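Rutinosidase (Aspergillus niger, PDB 6I1A) is a secreted family 5 glycoside hydrolase that releases rutinose from flavonoid glycosides such as rutin and may also act on beta-1,3-glucans. Local coordinates at residues 25-30 / 338-343; 29-34 / 93-98; 81-86 / 359-364. One frame throughout, in Å; residues are numbered along the deposited sequence. Where two conformers were deposited one is given.

Contact 1. Residues 25-30 / 338-343; sequences VNLGGW and WTAKFT
Asn26 and Thr339 bring the two backbones together at 4.9 Å between their CA atoms, and Ala340 N closes the approach with a hydrogen bond to Asn26 O (2.9 Å) that runs nearly along the C=O axis, at a C=O...N angle of 167°. The peptide before Thr339 is cis, so the chain kinks sharply just after Trp338. The indole of Trp338 reaches back to the other segment: the Asn26 side chain crosses it at about a right angle, amide and ring planes 47° apart, with Asn26 CG 3.3 Å from Trp338 CE3. Further round the same ring, Gly28 CA lies 3.7 Å from Trp338 CH2. Thr339 holds OG1 anti to its backbone N (chi1 -177°), where it accepts from Gly28 N at 3.0 Å. OG1 also donates to a water 2.8 Å away; that water accepts from Lys341 N and donates to Gly28 O, so three protein groups fix it between the two segments. The methyl of Ala340 packs against Leu27 CD2 (CB to CD2, 3.8 Å), while in the conformer given Val25 CG2 lies near Ala340 N. In related family 5 enzymes a tryptophan with such a cis peptide lines the sugar pocket, and a bound 1,2-ethanediol near Trp338 is consistent with that. The polar end of Asn26 is held by Arg92 through OD1, and by Gly302 and Tyr337 through ND2. Val25 and Asn26 end strand 22-26, flanked in the parallel sheet by strands 90-95 and 334-337; Ile120 of helix 113-128 packs on Leu27, and strand 299-308 brings Glu303 against Asn26 and Trp338.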
loop_
_atom_site.group_PDB
_atom_site.type_symbol
_atom_site.label_atom_id
_atom_site.label_comp_id
_atom_site.label_asym_id
_atom_site.label_seq_id
_atom_site.Cartn_x
_atom_site.Cartn_y
_atom_site.Cartn_z
ATOM N N VAL A 25 -22.031 1.076 -14.550
ATOM C CA VAL A 25 -21.305 2.326 -14.763
ATOM C C VAL A 25 -21.765 3.389 -13.758
ATOM O O VAL A 25 -22.951 3.412 -13.362
ATOM C CB VAL A 25 -21.483 2.758 -16.239
ATOM C CG1 VAL A 25 -22.870 3.281 -16.545
ATOM C CG2 VAL A 25 -20.418 3.744 -16.640
ATOM N N ASN A 26 -20.856 4.302 -13.478
ATOM C CA ASN A 26 -21.199 5.554 -12.791
ATOM C C ASN A 26 -21.703 6.563 -13.788
ATOM O O ASN A 26 -21.197 6.643 -14.914
ATOM C CB ASN A 26 -20.004 6.164 -12.094
ATOM C CG ASN A 26 -19.644 5.391 -10.836
ATOM O OD1 ASN A 26 -20.197 5.721 -9.768
ATOM N ND2 ASN A 26 -18.817 4.347 -10.945
ATOM N N LEU A 27 -22.724 7.317 -13.387
ATOM C CA LEU A 27 -23.153 8.520 -14.124
ATOM C C LEU A 27 -22.513 9.713 -13.422
ATOM O O LEU A 27 -23.228 10.625 -12.910
ATOM C CB LEU A 27 -24.676 8.574 -14.220
ATOM C CG LEU A 27 -25.398 7.409 -14.835
ATOM C CD1 LEU A 27 -26.893 7.650 -14.910
ATOM C CD2 LEU A 27 -24.859 7.045 -16.220
ATOM N N GLY A 28 -21.194 9.751 -13.330
ATOM C CA GLY A 28 -20.487 10.827 -12.675
ATOM C C GLY A 28 -20.423 12.088 -13.500
ATOM O O GLY A 28 -20.635 12.065 -14.710
ATOM N N GLY A 29 -20.108 13.218 -12.874
ATOM C CA GLY A 29 -19.952 14.473 -13.586
ATOM C C GLY A 29 -21.251 15.008 -14.114
ATOM O O GLY A 29 -21.231 15.946 -14.919
ATOM N N TRP A 30 -22.365 14.481 -13.639
ATOM C CA TRP A 30 -23.728 14.803 -14.156
ATOM C C TRP A 30 -24.457 15.649 -13.117
ATOM O O TRP A 30 -24.710 16.852 -13.365
ATOM C CB TRP A 30 -24.469 13.544 -14.510
ATOM C CG TRP A 30 -25.897 13.746 -14.923
ATOM C CD1 TRP A 30 -26.432 14.764 -15.687
ATOM C CD2 TRP A 30 -26.991 12.869 -14.633
ATOM N NE1 TRP A 30 -27.778 14.575 -15.868
ATOM C CE2 TRP A 30 -28.157 13.411 -15.229
ATOM C CE3 TRP A 30 -27.115 11.683 -13.911
ATOM C CZ2 TRP A 30 -29.383 12.761 -15.131
ATOM C CZ3 TRP A 30 -28.337 11.094 -13.800
ATOM C CH2 TRP A 30 -29.460 11.595 -14.419
ATOM N N TRP A 338 -15.884 4.104 -13.586
ATOM C CA TRP A 338 -15.891 5.583 -13.552
ATOM C C TRP A 338 -15.320 6.021 -14.893
ATOM O O TRP A 338 -14.100 5.923 -15.040
ATOM C CB TRP A 338 -15.080 6.163 -12.396
ATOM C CG TRP A 338 -15.302 7.637 -12.238
ATOM C CD1 TRP A 338 -14.706 8.686 -12.871
ATOM C CD2 TRP A 338 -16.345 8.211 -11.415
ATOM N NE1 TRP A 338 -15.262 9.870 -12.454
ATOM C CE2 TRP A 338 -16.277 9.597 -11.572
ATOM C CE3 TRP A 338 -17.281 7.685 -10.505
ATOM C CZ2 TRP A 338 -17.098 10.490 -10.872
ATOM C CZ3 TRP A 338 -18.109 8.556 -9.843
ATOM C CH2 TRP A 338 -18.017 9.924 -10.014
ATOM N N THR A 339 -16.109 6.533 -15.832
ATOM C CA THR A 339 -17.526 6.911 -15.750
ATOM C C THR A 339 -18.154 6.787 -17.124
ATOM O O THR A 339 -17.437 6.534 -18.150
ATOM C CB THR A 339 -17.605 8.313 -15.158
ATOM O OG1 THR A 339 -18.976 8.700 -14.992
ATOM C CG2 THR A 339 -16.907 9.378 -15.979
ATOM N N ALA A 340 -19.471 6.947 -17.241
ATOM C CA ALA A 340 -20.171 6.742 -18.514
ATOM C C ALA A 340 -19.655 7.697 -19.592
ATOM O O ALA A 340 -19.399 7.199 -20.739
ATOM C CB ALA A 340 -21.650 6.974 -18.299
ATOM N N LYS A 341 -19.529 8.963 -19.290
ATOM C CA LYS A 341 -19.250 10.009 -20.289
ATOM C C LYS A 341 -18.166 10.898 -19.729
ATOM O O LYS A 341 -18.349 11.507 -18.695
ATOM C CB LYS A 341 -20.558 10.767 -20.535
ATOM C CG LYS A 341 -20.790 11.240 -21.938
ATOM C CD LYS A 341 -22.278 11.342 -22.137
ATOM C CE LYS A 341 -22.615 11.750 -23.516
ATOM N NZ LYS A 341 -23.896 12.457 -23.513
ATOM N N PHE A 342 -17.026 11.026 -20.426
ATOM C CA PHE A 342 -15.861 11.739 -19.940
ATOM C C PHE A 342 -15.149 12.356 -21.135
ATOM O O PHE A 342 -14.806 11.570 -22.068
ATOM C CB PHE A 342 -14.958 10.749 -19.216
ATOM C CG PHE A 342 -13.818 11.337 -18.453
ATOM C CD1 PHE A 342 -12.732 11.893 -19.137
ATOM C CD2 PHE A 342 -13.702 11.245 -17.074
ATOM C CE1 PHE A 342 -11.650 12.386 -18.449
ATOM C CE2 PHE A 342 -12.608 11.702 -16.400
ATOM C CZ PHE A 342 -11.573 12.299 -17.068
ATOM N N THR A 343 -15.011 13.670 -21.144
ATOM C CA THR A 343 -14.318 14.364 -22.282
ATOM C C THR A 343 -13.088 15.108 -21.820
ATOM O O THR A 343 -12.415 15.754 -22.725
ATOM C CB THR A 343 -15.274 15.255 -23.048
ATOM O OG1 THR A 343 -15.739 16.198 -22.087
ATOM C CG2 THR A 343 -16.373 14.448 -23.672
HETATM O O HOH W 1 -20.117 10.443 -16.835
#

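Contact 2. Residues 29-34 / 93-98; sequences GWLEQE and IPTTYA
Leu31 packs into the strand end with its CD1 branch against two methyls, 4.1 Å from Thr95 CG2 and slightly farther from Ile93 CG2; the Leu31 and Thr95 side chains lie side by side, pointing the same way. Its other branch, CD2, sits 3.8 Å above the centre of the Trp30 indole, and Trp30 CZ3 continues the apolar surface, 4.0 Å from Ile93 CG2. Next along, Glu32 presses its aliphatic part on the proline, with Glu32 CG 3.7 Å from Pro94 CB. CG lies between the backbone N and the carbonyl carbon (chi1 54°), and a second bend folds the carboxylate back toward its own loop. There Gly29 N donates to Glu32 OE1 at 2.9 Å in an almost straight bond (176°), coming from above the carboxylate plane. Glu32 OE2 and Glu34 OE2 are only 2.7 Å apart, which suggests that one of the two acids carries a proton. The backbones themselves meet more loosely, and two waters bridge them. One water accepts from Leu31 N and donates to Pro94 O; a second donates to Leu31 O (2.7 Å) and accepts from Thr96 N, beside the Thr96 methyl that leans on Glu32 CB. The contact thus seats the loop following strand 22-26 on the C-terminal end of strand 90-95. Leu117 of helix 113-128 packs on Leu31 and Thr95, the backbone O of Tyr71 in helix 63-73 accepts a hydrogen bond from Trp30 NE1, Glu52 of helix 52-59 touches Glu32 and Thr96, and strand 131-136 binds Ile93 and Thr95 from the next place in the sheet.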
loop_
_atom_site.group_PDB
_atom_site.type_symbol
_atom_site.label_atom_id
_atom_site.label_comp_id
_atom_site.label_asym_id
_atom_site.label_seq_id
_atom_site.Cartn_x
_atom_site.Cartn_y
_atom_site.Cartn_z
ATOM N N GLY A 29 -20.108 13.218 -12.874
ATOM C CA GLY A 29 -19.952 14.473 -13.586
ATOM C C GLY A 29 -21.251 15.008 -14.114
ATOM O O GLY A 29 -21.231 15.946 -14.919
ATOM N N TRP A 30 -22.365 14.481 -13.639
ATOM C CA TRP A 30 -23.728 14.803 -14.156
ATOM C C TRP A 30 -24.457 15.649 -13.117
ATOM O O TRP A 30 -24.710 16.852 -13.365
ATOM C CB TRP A 30 -24.469 13.544 -14.510
ATOM C CG TRP A 30 -25.897 13.746 -14.923
ATOM C CD1 TRP A 30 -26.432 14.764 -15.687
ATOM C CD2 TRP A 30 -26.991 12.869 -14.633
ATOM N NE1 TRP A 30 -27.778 14.575 -15.868
ATOM C CE2 TRP A 30 -28.157 13.411 -15.229
ATOM C CE3 TRP A 30 -27.115 11.683 -13.911
ATOM C CZ2 TRP A 30 -29.383 12.761 -15.131
ATOM C CZ3 TRP A 30 -28.337 11.094 -13.800
ATOM C CH2 TRP A 30 -29.460 11.595 -14.419
ATOM N N LEU A 31 -24.735 15.057 -11.968
ATOM C CA LEU A 31 -25.385 15.754 -10.837
ATOM C C LEU A 31 -24.368 16.257 -9.803
ATOM O O LEU A 31 -24.767 16.991 -8.894
ATOM C CB LEU A 31 -26.443 14.841 -10.209
ATOM C CG LEU A 31 -27.465 14.295 -11.193
ATOM C CD1 LEU A 31 -28.496 13.396 -10.506
ATOM C CD2 LEU A 31 -28.170 15.441 -11.960
ATOM N N GLU A 32 -23.096 15.921 -9.952
ATOM C CA GLU A 32 -21.993 16.494 -9.180
ATOM C C GLU A 32 -20.875 16.829 -10.166
ATOM O O GLU A 32 -20.673 15.985 -11.090
ATOM C CB GLU A 32 -21.533 15.513 -8.094
ATOM C CG GLU A 32 -21.154 14.096 -8.550
ATOM C CD GLU A 32 -19.760 13.888 -9.085
ATOM O OE1 GLU A 32 -19.611 13.071 -9.989
ATOM O OE2 GLU A 32 -18.809 14.486 -8.512
ATOM N N GLN A 33 -20.188 17.920 -9.960
ATOM C CA GLN A 33 -19.270 18.436 -11.032
ATOM C C GLN A 33 -17.829 18.296 -10.546
ATOM O O GLN A 33 -17.532 18.561 -9.374
ATOM C CB GLN A 33 -19.570 19.913 -11.340
ATOM C CG GLN A 33 -21.054 20.195 -11.566
ATOM C CD GLN A 33 -21.686 19.291 -12.573
ATOM O OE1 GLN A 33 -21.101 18.879 -13.603
ATOM N NE2 GLN A 33 -22.950 18.943 -12.344
ATOM N N GLU A 34 -16.925 17.946 -11.498
ATOM C CA GLU A 34 -15.493 17.866 -11.205
ATOM C C GLU A 34 -14.701 18.371 -12.433
ATOM O O GLU A 34 -15.089 18.054 -13.535
ATOM C CB GLU A 34 -15.076 16.411 -10.931
ATOM C CG GLU A 34 -15.865 15.769 -9.782
ATOM C CD GLU A 34 -15.536 14.300 -9.559
ATOM O OE1 GLU A 34 -14.337 13.938 -9.773
ATOM O OE2 GLU A 34 -16.447 13.539 -9.260
ATOM N N ILE A 93 -25.255 6.381 -9.296
ATOM C CA ILE A 93 -25.572 7.777 -9.564
ATOM C C ILE A 93 -25.117 8.673 -8.428
ATOM O O ILE A 93 -25.827 8.807 -7.397
ATOM C CB ILE A 93 -27.060 7.999 -9.923
ATOM C CG1 ILE A 93 -27.569 6.996 -10.944
ATOM C CG2 ILE A 93 -27.221 9.430 -10.353
ATOM C CD1 ILE A 93 -29.002 7.161 -11.366
ATOM N N PRO A 94 -23.934 9.294 -8.531
ATOM C CA PRO A 94 -23.444 10.241 -7.540
ATOM C C PRO A 94 -24.284 11.519 -7.583
ATOM O O PRO A 94 -24.524 12.087 -8.645
ATOM C CB PRO A 94 -21.989 10.516 -7.956
ATOM C CG PRO A 94 -21.634 9.313 -8.768
ATOM C CD PRO A 94 -22.893 8.965 -9.532
ATOM N N THR A 95 -24.712 11.957 -6.398
ATOM C CA THR A 95 -25.470 13.200 -6.229
ATOM C C THR A 95 -24.767 14.054 -5.179
ATOM O O THR A 95 -24.086 13.528 -4.263
ATOM C CB THR A 95 -26.908 12.902 -5.813
ATOM O OG1 THR A 95 -27.011 12.321 -4.496
ATOM C CG2 THR A 95 -27.640 12.000 -6.777
ATOM N N THR A 96 -24.954 15.376 -5.259
ATOM C CA THR A 96 -24.575 16.228 -4.117
ATOM C C THR A 96 -25.694 16.155 -3.068
ATOM O O THR A 96 -26.845 15.883 -3.405
ATOM C CB THR A 96 -24.316 17.673 -4.491
ATOM O OG1 THR A 96 -25.581 18.279 -4.810
ATOM C CG2 THR A 96 -23.370 17.797 -5.674
ATOM N N TYR A 97 -25.362 16.482 -1.843
ATOM C CA TYR A 97 -26.436 16.516 -0.800
ATOM C C TYR A 97 -27.461 17.587 -1.173
ATOM O O TYR A 97 -28.600 17.511 -0.682
ATOM C CB TYR A 97 -25.912 16.726 0.621
ATOM C CG TYR A 97 -25.204 18.016 0.861
ATOM C CD1 TYR A 97 -25.929 19.202 1.012
ATOM C CD2 TYR A 97 -23.813 18.105 0.886
ATOM C CE1 TYR A 97 -25.305 20.398 1.241
ATOM C CE2 TYR A 97 -23.182 19.327 1.086
ATOM C CZ TYR A 97 -23.939 20.480 1.284
ATOM O OH TYR A 97 -23.314 21.693 1.443
ATOM N N ALA A 98 -27.054 18.611 -1.914
ATOM C CA ALA A 98 -27.909 19.772 -2.233
ATOM C C ALA A 98 -29.011 19.367 -3.194
ATOM O O ALA A 98 -29.969 20.149 -3.415
ATOM C CB ALA A 98 -27.073 20.896 -2.765
HETATM O O HOH W 2 -23.452 12.692 -11.150
HETATM O O HOH W 3 -26.723 16.927 -7.028
#

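Contact 3. Residues 81-86 / 359-364; sequences DKLASG and CYETFI. With EDO (1,2-ethanediol), chain L.
Lys82 lays its side chain across Glu361, and the two cross at about a right angle. From CB, the chain leaves with CG anti to the backbone N (chi1 -176°), and CG comes 4.2 Å from Ile364 CG2. CD then settles against the aliphatic part of the acid, 3.8 Å from Glu361 CG. A bend at chi3 (-52°) turns CE toward Glu361 OE1. At the tip, NZ makes a salt bridge to Glu361 OE1, though at 3.3 Å between NZ and OE1 the hydrogen bond in it is weak. Asp79 lies close to the other carboxylate oxygen of Glu361, and the nearby lysine charge probably eases that crowding of acids. Both segments are helical, with axes 9.6 Å apart at closest approach and N-to-C directions 55° apart. Helix 77-85 belongs to the connection between the parallel neighbours 22-26 and 90-95, a beta-alpha-beta crossover of the TIM barrel, and the C-terminal helix 360-365 packs against it on the barrel's outer side. Ile364 fills the angle between them: its CD1 reaches 3.5 Å from Lys82 O and 4.0 Å from Leu83 CD2, and also lies over Gly86 CA. Lys82 O is gripped twice at this helix end, by Gly86 N and by Ser85 OG, the latter 2.7 Å away. Leu83 CD2 also approaches Tyr360, and both residues lean on Val25 of strand 22-26. Beyond them a 1,2-ethanediol, probably from the crystallisation liquor, donates through O1 to Gly86 O at 2.7 Å; O1 lies in the plane of the Tyr360 ring, at its edge, and the diol is held as well by Asn23 ND2. Cys359 N-caps helix 360-365, its SG accepting a weak bond from Thr362 N.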
loop_
_atom_site.group_PDB
_atom_site.type_symbol
_atom_site.label_atom_id
_atom_site.label_comp_id
_atom_site.label_asym_id
_atom_site.label_seq_id
_atom_site.Cartn_x
_atom_site.Cartn_y
_atom_site.Cartn_z
ATOM N N ASP A 81 -29.633 3.762 -23.408
ATOM C CA ASP A 81 -29.689 2.756 -24.482
ATOM C C ASP A 81 -28.300 2.296 -24.913
ATOM O O ASP A 81 -28.096 1.074 -25.082
ATOM C CB ASP A 81 -30.449 3.324 -25.679
ATOM C CG ASP A 81 -31.922 3.590 -25.414
ATOM O OD1 ASP A 81 -32.530 2.905 -24.568
ATOM O OD2 ASP A 81 -32.473 4.466 -26.115
ATOM N N LYS A 82 -27.373 3.217 -25.030
ATOM C CA LYS A 82 -25.989 2.827 -25.432
ATOM C C LYS A 82 -25.349 1.943 -24.358
ATOM O O LYS A 82 -24.754 0.878 -24.636
ATOM C CB LYS A 82 -25.148 4.053 -25.641
ATOM C CG LYS A 82 -23.755 3.682 -26.142
ATOM C CD LYS A 82 -22.890 4.814 -26.344
ATOM C CE LYS A 82 -23.443 5.943 -27.196
ATOM N NZ LYS A 82 -22.537 7.127 -27.182
ATOM N N LEU A 83 -25.504 2.341 -23.092
ATOM C CA LEU A 83 -24.956 1.526 -21.985
ATOM C C LEU A 83 -25.580 0.138 -21.975
ATOM O O LEU A 83 -24.871 -0.871 -21.791
ATOM C CB LEU A 83 -25.223 2.294 -20.680
ATOM C CG LEU A 83 -24.433 3.581 -20.524
ATOM C CD1 LEU A 83 -24.972 4.426 -19.383
ATOM C CD2 LEU A 83 -22.954 3.322 -20.346
ATOM N N ALA A 84 -26.898 0.014 -22.127
ATOM C CA ALA A 84 -27.582 -1.276 -22.168
ATOM C C ALA A 84 -27.031 -2.140 -23.318
ATOM O O ALA A 84 -26.827 -3.344 -23.146
ATOM C CB ALA A 84 -29.070 -1.078 -22.342
ATOM N N SER A 85 -26.755 -1.509 -24.445
ATOM C CA SER A 85 -26.249 -2.228 -25.651
ATOM C C SER A 85 -24.874 -2.808 -25.327
ATOM O O SER A 85 -24.492 -3.805 -25.987
ATOM C CB SER A 85 -26.243 -1.339 -26.894
ATOM O OG SER A 85 -25.089 -0.492 -26.975
ATOM N N GLY A 86 -24.115 -2.184 -24.429
ATOM C CA GLY A 86 -22.803 -2.713 -23.989
ATOM C C GLY A 86 -22.906 -3.702 -22.837
ATOM O O GLY A 86 -21.835 -4.110 -22.338
ATOM N N CYS A 359 -13.734 7.031 -20.365
ATOM C CA CYS A 359 -15.062 7.153 -21.000
ATOM C C CYS A 359 -15.601 5.801 -21.351
ATOM O O CYS A 359 -15.159 5.161 -22.342
ATOM C CB CYS A 359 -14.986 8.048 -22.212
ATOM S SG CYS A 359 -16.640 8.339 -22.877
ATOM N N TYR A 360 -16.526 5.277 -20.585
ATOM C CA TYR A 360 -17.042 3.934 -20.848
ATOM C C TYR A 360 -17.790 3.856 -22.182
ATOM O O TYR A 360 -17.769 2.840 -22.835
ATOM C CB TYR A 360 -17.944 3.465 -19.711
ATOM C CG TYR A 360 -18.069 1.983 -19.598
ATOM C CD1 TYR A 360 -17.105 1.235 -18.957
ATOM C CD2 TYR A 360 -19.097 1.284 -20.207
ATOM C CE1 TYR A 360 -17.219 -0.133 -18.814
ATOM C CE2 TYR A 360 -19.239 -0.089 -20.080
ATOM C CZ TYR A 360 -18.295 -0.819 -19.359
ATOM O OH TYR A 360 -18.393 -2.175 -19.186
ATOM N N GLU A 361 -18.522 4.913 -22.572
ATOM C CA GLU A 361 -19.297 4.883 -23.838
ATOM C C GLU A 361 -18.305 4.717 -25.003
ATOM O O GLU A 361 -18.673 4.018 -25.954
ATOM C CB GLU A 361 -20.119 6.141 -24.011
ATOM C CG GLU A 361 -21.340 6.155 -23.093
ATOM C CD GLU A 361 -22.322 7.269 -23.392
ATOM O OE1 GLU A 361 -21.925 8.200 -24.086
ATOM O OE2 GLU A 361 -23.344 7.295 -22.758
ATOM N N THR A 362 -17.115 5.286 -24.889
ATOM C CA THR A 362 -16.081 5.092 -25.960
ATOM C C THR A 362 -15.790 3.609 -26.073
ATOM O O THR A 362 -15.695 3.042 -27.199
ATOM C CB THR A 362 -14.816 5.865 -25.629
ATOM O OG1 THR A 362 -15.113 7.256 -25.740
ATOM C CG2 THR A 362 -13.676 5.495 -26.550
ATOM N N PHE A 363 -15.605 2.902 -24.963
ATOM C CA PHE A 363 -15.325 1.449 -25.018
ATOM C C PHE A 363 -16.435 0.698 -25.737
ATOM O O PHE A 363 -16.227 -0.267 -26.481
ATOM C CB PHE A 363 -15.142 0.876 -23.613
ATOM C CG PHE A 363 -14.057 1.505 -22.795
ATOM C CD1 PHE A 363 -12.956 2.118 -23.338
ATOM C CD2 PHE A 363 -14.129 1.453 -21.406
ATOM C CE1 PHE A 363 -11.931 2.626 -22.572
ATOM C CE2 PHE A 363 -13.113 1.979 -20.629
ATOM C CZ PHE A 363 -11.999 2.535 -21.201
ATOM N N ILE A 364 -17.699 1.033 -25.440
ATOM C CA ILE A 364 -18.839 0.364 -26.081
ATOM C C ILE A 364 -18.746 0.628 -27.616
ATOM O O ILE A 364 -18.919 -0.336 -28.375
ATOM C CB ILE A 364 -20.165 0.877 -25.490
ATOM C CG1 ILE A 364 -20.253 0.470 -24.010
ATOM C CG2 ILE A 364 -21.324 0.287 -26.258
ATOM C CD1 ILE A 364 -21.486 1.021 -23.261
HETATM C C1 EDO L . -20.639 -4.560 -19.513
HETATM O O1 EDO L . -20.322 -3.441 -20.230
HETATM C C2 EDO L . -19.954 -5.781 -19.949
HETATM O O2 EDO L . -20.236 -6.833 -18.999
#

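In the fold
Strand 22-26 and the loop after it tie contacts 1 and 2 together: they share Gly29 and Trp30, have centres 10 Å apart and touch where the Trp338 ring meets Glu32, Glu34 and Pro94. Contact 3 lies farther out, its centre 11 Å from contact 1 and 20 Å from contact 2, and is joined to contact 1 through backbone links from Thr339 and Ala340 to Tyr360 and Glu361. Along the chain the order is 25-30 overlapping 29-34, then 81-86, 93-98, 338-343 and 359-364. Residues from both ends of the chain thus meet around strand 22-26, which sits between 90-95 and 334-337, helping to close the barrel.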